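Local coordinates for Nitrate/nitrite binding protein NrtA (Synechocystis sp., PDB 2G29) that binds nitrate as the periplasmic solute-binding component of the NrtABCD ABC transporter, which takes up nitrate and probably nitrite, at residues A[42-47]-A[238-243]; A[48-53]-A[264-269]. All blocks are in the same frame, centred on the assembly; numbering follows the deposited sequence.

Interaction 1. Residues A[42-47]-A[238-243]. With NO3 (nitrate ion), chain B.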
ATOM      1  N   LEU A  42       6.993  -6.467  -3.226  1.00  9.80           N
ATOM      2  CA  LEU A  42       6.415  -5.320  -3.920  1.00  9.87           C
ATOM      3  C   LEU A  42       7.424  -4.180  -3.918  1.00  9.84           C
ATOM      4  O   LEU A  42       8.110  -3.977  -2.913  1.00 11.94           O
ATOM      5  CB  LEU A  42       5.171  -4.849  -3.167  1.00 10.43           C
ATOM      6  CG  LEU A  42       4.063  -5.893  -3.130  1.00 10.43           C
ATOM      7  CD1 LEU A  42       3.138  -5.604  -1.960  1.00 11.34           C
ATOM      8  CD2 LEU A  42       3.316  -5.907  -4.443  1.00  9.86           C
ATOM      9  N   THR A  43       7.465  -3.407  -5.001  1.00 10.36           N
ATOM     10  CA  THR A  43       8.408  -2.306  -5.093  1.00 11.33           C
ATOM     11  C   THR A  43       8.278  -1.337  -3.931  1.00 11.79           C
ATOM     12  O   THR A  43       9.290  -0.778  -3.488  1.00 12.41           O
ATOM     13  CB  THR A  43       8.233  -1.571  -6.402  1.00 11.65           C
ATOM     14  OG1 THR A  43       8.213  -2.538  -7.450  1.00 12.98           O
ATOM     15  CG2 THR A  43       9.431  -0.622  -6.643  1.00 10.49           C
ATOM     16  N   ASP A  44       7.069  -1.134  -3.402  1.00 11.07           N
ATOM     17  CA  ASP A  44       6.930  -0.200  -2.295  1.00 10.66           C
ATOM     18  C   ASP A  44       7.469  -0.697  -0.939  1.00 10.58           C
ATOM     19  O   ASP A  44       7.387   0.011   0.070  1.00 11.27           O
ATOM     20  CB  ASP A  44       5.494   0.345  -2.173  1.00 10.31           C
ATOM     21  CG  ASP A  44       4.431  -0.730  -2.201  1.00 11.64           C
ATOM     22  OD1 ASP A  44       4.644  -1.829  -1.689  1.00 10.49           O
ATOM     23  OD2 ASP A  44       3.341  -0.403  -2.709  1.00 11.49           O
ATOM     24  N   ALA A  45       8.072  -1.881  -0.928  1.00 10.42           N
ATOM     25  CA  ALA A  45       8.784  -2.382   0.249  1.00 10.77           C
ATOM     26  C   ALA A  45      10.244  -1.915   0.148  1.00 11.23           C
ATOM     27  O   ALA A  45      11.015  -2.115   1.071  1.00 12.72           O
ATOM     28  CB  ALA A  45       8.755  -3.908   0.272  1.00 12.41           C
ATOM     29  N   ALA A  46      10.601  -1.294  -0.988  1.00 11.91           N
ATOM     30  CA  ALA A  46      12.003  -0.882  -1.197  1.00 12.55           C
ATOM     31  C   ALA A  46      12.681  -0.175  -0.033  1.00 13.29           C
ATOM     32  O   ALA A  46      13.802  -0.504   0.304  1.00 14.44           O
ATOM     33  CB  ALA A  46      12.152  -0.026  -2.457  1.00 13.66           C
ATOM     34  N   PRO A  47      12.020   0.791   0.594  1.00 12.45           N
ATOM     35  CA  PRO A  47      12.686   1.474   1.714  1.00 14.15           C
ATOM     36  C   PRO A  47      13.154   0.526   2.816  1.00 13.66           C
ATOM     37  O   PRO A  47      14.232   0.716   3.382  1.00 15.00           O
ATOM     38  CB  PRO A  47      11.629   2.473   2.198  1.00 13.61           C
ATOM     39  CG  PRO A  47      10.342   1.964   1.664  1.00 20.53           C
ATOM     40  CD  PRO A  47      10.683   1.345   0.324  1.00 14.96           C
ATOM     41  N   PRO A 238      -2.273   7.727  -0.459  1.00  9.66           N
ATOM     42  CA  PRO A 238      -1.510   7.007   0.575  1.00  9.71           C
ATOM     43  C   PRO A 238      -1.619   5.512   0.235  1.00 10.31           C
ATOM     44  O   PRO A 238      -2.674   5.045  -0.238  1.00 10.10           O
ATOM     45  CB  PRO A 238      -2.266   7.336   1.865  1.00 10.99           C
ATOM     46  CG  PRO A 238      -3.700   7.575   1.357  1.00  9.56           C
ATOM     47  CD  PRO A 238      -3.463   8.387   0.097  1.00 11.63           C
ATOM     48  N   GLU A 239      -0.562   4.749   0.511  1.00 10.33           N
ATOM     49  CA  GLU A 239      -0.601   3.313   0.207  1.00  9.68           C
ATOM     50  C   GLU A 239      -0.027   2.481   1.343  1.00  9.58           C
ATOM     51  O   GLU A 239      -0.742   2.170   2.310  1.00  9.51           O
ATOM     52  CB  GLU A 239       0.130   3.057  -1.125  1.00 11.43           C
ATOM     53  CG  GLU A 239       0.191   1.602  -1.578  1.00  9.84           C
ATOM     54  CD  GLU A 239      -1.148   0.893  -1.627  1.00 10.54           C
ATOM     55  OE1 GLU A 239      -2.163   1.492  -2.074  1.00 10.17           O
ATOM     56  OE2 GLU A 239      -1.150  -0.308  -1.262  1.00 11.12           O
ATOM     57  N   LYS A 240       1.248   2.125   1.290  1.00  8.97           N
ATOM     58  CA  LYS A 240       1.826   1.320   2.378  1.00  9.96           C
ATOM     59  C   LYS A 240       2.242   2.149   3.561  1.00 10.90           C
ATOM     60  O   LYS A 240       2.529   3.349   3.450  1.00 10.01           O
ATOM     61  CB  LYS A 240       3.045   0.523   1.883  1.00  9.19           C
ATOM     62  CG  LYS A 240       2.761  -0.331   0.659  1.00  9.97           C
ATOM     63  CD  LYS A 240       1.747  -1.453   0.981  1.00  9.74           C
ATOM     64  CE  LYS A 240       1.640  -2.466  -0.161  1.00  9.23           C
ATOM     65  NZ  LYS A 240       1.215  -1.853  -1.503  1.00 11.08           N
ATOM     66  N   ALA A 241       2.257   1.486   4.712  1.00 10.56           N
ATOM     67  CA  ALA A 241       2.679   2.099   5.954  1.00 10.97           C
ATOM     68  C   ALA A 241       3.819   1.289   6.550  1.00 10.98           C
ATOM     69  O   ALA A 241       4.021   0.110   6.226  1.00 10.71           O
ATOM     70  CB  ALA A 241       1.509   2.101   6.966  1.00 11.31           C
ATOM     71  N   PHE A 242       4.598   1.951   7.396  1.00 11.24           N
ATOM     72  CA  PHE A 242       5.606   1.243   8.171  1.00 11.25           C
ATOM     73  C   PHE A 242       4.880   1.092   9.523  1.00 10.68           C
ATOM     74  O   PHE A 242       4.712   2.039  10.315  1.00 11.55           O
ATOM     75  CB  PHE A 242       6.897   2.077   8.312  1.00 10.88           C
ATOM     76  CG  PHE A 242       7.927   1.483   9.260  1.00 12.34           C
ATOM     77  CD1 PHE A 242       8.034   0.123   9.461  1.00 13.64           C
ATOM     78  CD2 PHE A 242       8.815   2.319   9.920  1.00 13.96           C
ATOM     79  CE1 PHE A 242       9.004  -0.419  10.304  1.00 15.64           C
ATOM     80  CE2 PHE A 242       9.792   1.783  10.770  1.00 16.24           C
ATOM     81  CZ  PHE A 242       9.875   0.427  10.954  1.00 14.34           C
ATOM     82  N   GLY A 243       4.390  -0.122   9.756  1.00  9.10           N
ATOM     83  CA  GLY A 243       3.667  -0.371  10.993  1.00 10.00           C
ATOM     84  C   GLY A 243       4.432  -1.252  11.964  1.00  9.67           C
ATOM     85  O   GLY A 243       5.178  -2.133  11.540  1.00 11.75           O
TER
HETATM   86  N   NO3 B 700       0.173  -5.107  -3.043  1.00 13.58           N
HETATM   87  O1  NO3 B 700       0.763  -3.914  -3.350  1.00 11.55           O
HETATM   88  O2  NO3 B 700      -0.271  -6.104  -3.845  1.00 13.12           O
HETATM   89  O3  NO3 B 700      -0.078  -5.362  -1.567  1.00 12.31           O
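Three flat groups meet here, the carboxylates of Asp44 and Glu239 and the nitrate ion, and Lys240 joins them. One face of the Asp44 carboxylate is covered by the lysine chain: Lys240 CG stands almost directly over it, 3.3 Å from Asp44 CG, while Lys240 CE lies on the same side but beyond the oxygens, 3.4 Å from Asp44 OD1. Nitrate carries both methyls of Leu42 over one of its faces, Leu42 CD1 at a tight 3.2 Å from the nitrate N, while Lys240 NZ approaches O1 close to the plane of the ion.

Three acceptors hold that amino group. Lys240 NZ donates to Asp44 OD2 at 2.8 Å, on the syn side and 25° out of the carboxylate plane, to Glu239 OE2 at 2.8 Å, on the anti side and likewise tilted from the plane, and to nitrate O1 at 2.8 Å. The first two are salt bridges. Glu239 OE2 also bonds Thr166 and OE1 bonds Trp170, which together hold this carboxylate. Bends at chi2 (-65°) and chi4 (-59°) curl the lysine so that NZ ends beside Asp44 OD2; the two side chains cross at about a right angle. The paired acids probably keep the amino group positively charged for the anion. A methionine in its place would probably leave nitrate O1 without this donor and two buried like charges, Asp44 OD2 and Glu239 OE2 at 4.7 Å, with no cation between them.

Trp73 NE1 and the backbone N of Gly211 also bond the nitrate. Strand 240-245 runs between strands 91-95 and 115-120, antiparallel to both, in the 2-1-3-5-4 sheet of a type 2 periplasmic binding protein, while Leu42 and Asp44 occupy the turn leading from strand 36-39 into helix 46-53.

Interaction 2. Residues A[48-53]-A[264-269]; sequences LIIAKE and MEAQQW
Aliphatic-on-aromatic packing joins Ile50 to Trp269. Both branches of the isoleucine reach the six-membered part of the indole: Ile50 CD1 comes to 3.6 Å from Trp269 CZ3, and Ile50 CG2 to 3.6 Å from Trp269 CE3. Ile50 CD1 comes at the ring obliquely, and the two side chains cross at about a right angle. Trp269 CG is anti to the backbone N (chi1 -170°), a setting that carries the indole across to helix 48-53.

Methyl packing forms the second group, centred on Ala266. Its CB meets Ala51 CB at 3.9 Å and Ile50 CG2 at 4.0 Å, and it also rests against the backbone, 3.7 Å from Ala51 N. The small side chains let the main chains come together: Ala51 and Ala266 have their CA atoms 5.1 Å apart, and the axes of the two short helical segments approach to 8.3 Å while crossing steeply at 100°.

In the fold, the helix that follows strand 36-39 here packs across helix 253-271, in the domain that holds the 2-1-3-5-4 sheet and away from the nitrate site. On the flanks, Ile282 and Met279 of helix 276-284 touch Ile50 and Trp269 respectively, and Phe56 touches Ala266.

The join is therefore held by van der Waals contact, with 194 Å² buried over both sides. With neither charge pairs nor directional bonds between the segments, the contact depends on close fit: alanines at the close crossing, and an isoleucine fitted against one tryptophan beside it.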
ATOM      1  N   LEU A  48      12.368  -0.500   3.145  1.00 13.38           N
ATOM      2  CA  LEU A  48      12.775  -1.415   4.200  1.00 13.69           C
ATOM      3  C   LEU A  48      13.959  -2.301   3.779  1.00 14.62           C
ATOM      4  O   LEU A  48      14.837  -2.613   4.606  1.00 14.25           O
ATOM      5  CB  LEU A  48      11.621  -2.320   4.646  1.00 15.00           C
ATOM      6  CG  LEU A  48      10.428  -1.626   5.304  1.00 16.83           C
ATOM      7  CD1 LEU A  48       9.634  -2.681   6.050  1.00 16.30           C
ATOM      8  CD2 LEU A  48      10.872  -0.531   6.270  1.00 17.73           C
ATOM      9  N   ILE A  49      13.989  -2.676   2.502  1.00 13.74           N
ATOM     10  CA  ILE A  49      15.045  -3.532   1.952  1.00 13.94           C
ATOM     11  C   ILE A  49      16.326  -2.726   1.781  1.00 15.41           C
ATOM     12  O   ILE A  49      17.399  -3.181   2.203  1.00 15.93           O
ATOM     13  CB  ILE A  49      14.556  -4.136   0.615  1.00 14.39           C
ATOM     14  CG1 ILE A  49      13.505  -5.227   0.903  1.00 18.20           C
ATOM     15  CG2 ILE A  49      15.726  -4.758  -0.142  1.00 15.97           C
ATOM     16  CD1 ILE A  49      12.320  -4.822   1.717  1.00 23.52           C
ATOM     17  N   ILE A  50      16.205  -1.541   1.197  1.00 15.33           N
ATOM     18  CA  ILE A  50      17.372  -0.650   0.991  1.00 15.25           C
ATOM     19  C   ILE A  50      17.953  -0.247   2.354  1.00 15.89           C
ATOM     20  O   ILE A  50      19.178  -0.086   2.502  1.00 15.43           O
ATOM     21  CB  ILE A  50      16.970   0.599   0.163  1.00 16.23           C
ATOM     22  CG1 ILE A  50      16.920   0.240  -1.322  1.00 18.07           C
ATOM     23  CG2 ILE A  50      17.980   1.746   0.329  1.00 15.21           C
ATOM     24  CD1 ILE A  50      18.172  -0.341  -1.858  1.00 22.56           C
ATOM     25  N   ALA A  51      17.123  -0.078   3.365  1.00 14.39           N
ATOM     26  CA  ALA A  51      17.677   0.271   4.678  1.00 15.27           C
ATOM     27  C   ALA A  51      18.652  -0.822   5.143  1.00 15.98           C
ATOM     28  O   ALA A  51      19.605  -0.536   5.865  1.00 17.65           O
ATOM     29  CB  ALA A  51      16.573   0.456   5.697  1.00 16.19           C
ATOM     30  N   LYS A  52      18.416  -2.067   4.752  1.00 15.05           N
ATOM     31  CA  LYS A  52      19.334  -3.152   5.114  1.00 17.09           C
ATOM     32  C   LYS A  52      20.506  -3.159   4.114  1.00 18.26           C
ATOM     33  O   LYS A  52      21.667  -3.041   4.511  1.00 18.52           O
ATOM     34  CB  LYS A  52      18.617  -4.516   5.076  1.00 17.73           C
ATOM     35  CG  LYS A  52      19.489  -5.708   5.521  1.00 19.16           C
ATOM     36  CD  LYS A  52      19.822  -5.605   7.000  1.00 21.62           C
ATOM     37  CE  LYS A  52      20.559  -6.833   7.495  1.00 22.05           C
ATOM     38  NZ  LYS A  52      20.783  -6.754   8.978  1.00 22.83           N
ATOM     39  N   GLU A  53      20.209  -3.266   2.823  1.00 18.57           N
ATOM     40  CA  GLU A  53      21.264  -3.340   1.805  1.00 19.29           C
ATOM     41  C   GLU A  53      22.258  -2.184   1.757  1.00 20.56           C
ATOM     42  O   GLU A  53      23.438  -2.401   1.443  1.00 21.92           O
ATOM     43  CB  GLU A  53      20.634  -3.500   0.418  1.00 20.62           C
ATOM     44  CG  GLU A  53      20.058  -4.886   0.136  1.00 23.33           C
ATOM     45  CD  GLU A  53      21.111  -5.898  -0.330  1.00 25.28           C
ATOM     46  OE1 GLU A  53      20.746  -7.060  -0.554  1.00 24.49           O
ATOM     47  OE2 GLU A  53      22.294  -5.532  -0.476  1.00 28.73           O
ATOM     48  N   MET A 264      13.570   6.511   6.891  1.00 13.22           N
ATOM     49  CA  MET A 264      13.467   7.800   6.231  1.00 15.11           C
ATOM     50  C   MET A 264      14.654   8.050   5.290  1.00 15.02           C
ATOM     51  O   MET A 264      14.487   8.558   4.173  1.00 16.02           O
ATOM     52  CB  MET A 264      13.462   8.911   7.266  1.00 17.94           C
ATOM     53  CG  MET A 264      12.193   9.029   8.011  1.00 18.47           C
ATOM     54  SD  MET A 264      12.315  10.361   9.234  1.00 22.91           S
ATOM     55  CE  MET A 264      10.761  10.233   9.834  1.00 20.30           C
ATOM     56  N   GLU A 265      15.862   7.730   5.754  1.00 16.44           N
ATOM     57  CA  GLU A 265      17.015   7.935   4.878  1.00 16.91           C
ATOM     58  C   GLU A 265      16.913   6.984   3.690  1.00 16.07           C
ATOM     59  O   GLU A 265      17.234   7.366   2.586  1.00 15.95           O
ATOM     60  CB  GLU A 265      18.321   7.695   5.622  1.00 19.99           C
ATOM     61  CG  GLU A 265      18.665   8.799   6.624  1.00 24.41           C
ATOM     62  CD  GLU A 265      20.136   9.147   6.560  1.00 27.02           C
ATOM     63  OE1 GLU A 265      20.964   8.262   6.844  1.00 29.18           O
ATOM     64  OE2 GLU A 265      20.462  10.300   6.211  1.00 32.38           O
ATOM     65  N   ALA A 266      16.435   5.761   3.915  1.00 15.77           N
ATOM     66  CA  ALA A 266      16.307   4.835   2.790  1.00 15.13           C
ATOM     67  C   ALA A 266      15.257   5.355   1.826  1.00 15.13           C
ATOM     68  O   ALA A 266      15.379   5.189   0.596  1.00 15.83           O
ATOM     69  CB  ALA A 266      15.942   3.436   3.285  1.00 15.17           C
ATOM     70  N   GLN A 267      14.193   5.970   2.349  1.00 13.71           N
ATOM     71  CA  GLN A 267      13.171   6.544   1.475  1.00 15.02           C
ATOM     72  C   GLN A 267      13.739   7.659   0.589  1.00 14.63           C
ATOM     73  O   GLN A 267      13.418   7.752  -0.582  1.00 16.10           O
ATOM     74  CB  GLN A 267      12.005   7.105   2.288  1.00 13.79           C
ATOM     75  CG  GLN A 267      11.075   6.033   2.839  1.00 14.06           C
ATOM     76  CD  GLN A 267       9.967   6.639   3.672  1.00 14.38           C
ATOM     77  OE1 GLN A 267      10.235   7.336   4.649  1.00 14.65           O
ATOM     78  NE2 GLN A 267       8.710   6.375   3.290  1.00 12.31           N
ATOM     79  N   GLN A 268      14.570   8.519   1.181  1.00 15.87           N
ATOM     80  CA  GLN A 268      15.186   9.607   0.430  1.00 16.25           C
ATOM     81  C   GLN A 268      16.088   9.036  -0.660  1.00 15.06           C
ATOM     82  O   GLN A 268      16.128   9.550  -1.787  1.00 18.13           O
ATOM     83  CB  GLN A 268      15.976  10.479   1.399  1.00 16.54           C
ATOM     84  CG  GLN A 268      15.063  11.324   2.278  1.00 19.53           C
ATOM     85  CD  GLN A 268      15.828  12.085   3.322  1.00 23.55           C
ATOM     86  OE1 GLN A 268      16.111  11.576   4.401  1.00 26.84           O
ATOM     87  NE2 GLN A 268      16.176  13.315   3.002  1.00 24.17           N
ATOM     88  N   TRP A 269      16.797   7.974  -0.320  1.00 15.04           N
ATOM     89  CA  TRP A 269      17.692   7.320  -1.282  1.00 15.27           C
ATOM     90  C   TRP A 269      16.885   6.716  -2.439  1.00 15.67           C
ATOM     91  O   TRP A 269      17.195   6.919  -3.613  1.00 16.73           O
ATOM     92  CB  TRP A 269      18.470   6.214  -0.603  1.00 15.21           C
ATOM     93  CG  TRP A 269      19.580   5.657  -1.480  1.00 18.32           C
ATOM     94  CD1 TRP A 269      20.852   6.143  -1.594  1.00 18.23           C
ATOM     95  CD2 TRP A 269      19.490   4.553  -2.382  1.00 16.83           C
ATOM     96  NE1 TRP A 269      21.563   5.410  -2.511  1.00 19.93           N
ATOM     97  CE2 TRP A 269      20.754   4.422  -3.009  1.00 17.82           C
ATOM     98  CE3 TRP A 269      18.463   3.653  -2.727  1.00 17.28           C
ATOM     99  CZ2 TRP A 269      21.019   3.436  -3.958  1.00 19.61           C
ATOM    100  CZ3 TRP A 269      18.729   2.673  -3.673  1.00 16.71           C
ATOM    101  CH2 TRP A 269      20.001   2.567  -4.277  1.00 17.84           C
TER

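How the interactions relate
Both contacts are buried and draw on helix 46-53, but at different depths: interaction 1 centres about 6 Å from the middle of the chain, with all four touching residues buried, interaction 2 about 17 Å from it, where Trp269 is partly exposed. The first joins the helix's N-terminal approach to a sheet strand and is a network of charges turned on the bound anion; the second sets the rest of the helix against helix 253-271 through apolar packing. Their centres lie about 11 Å apart and they touch, Pro47 O resting 3.2 Å from Ala266 CB and Pro47 CB 3.7 Å from Gln267 CG. The turn before helix 46-53 thus serves the nitrate site, and the helix itself packs on helix 253-271.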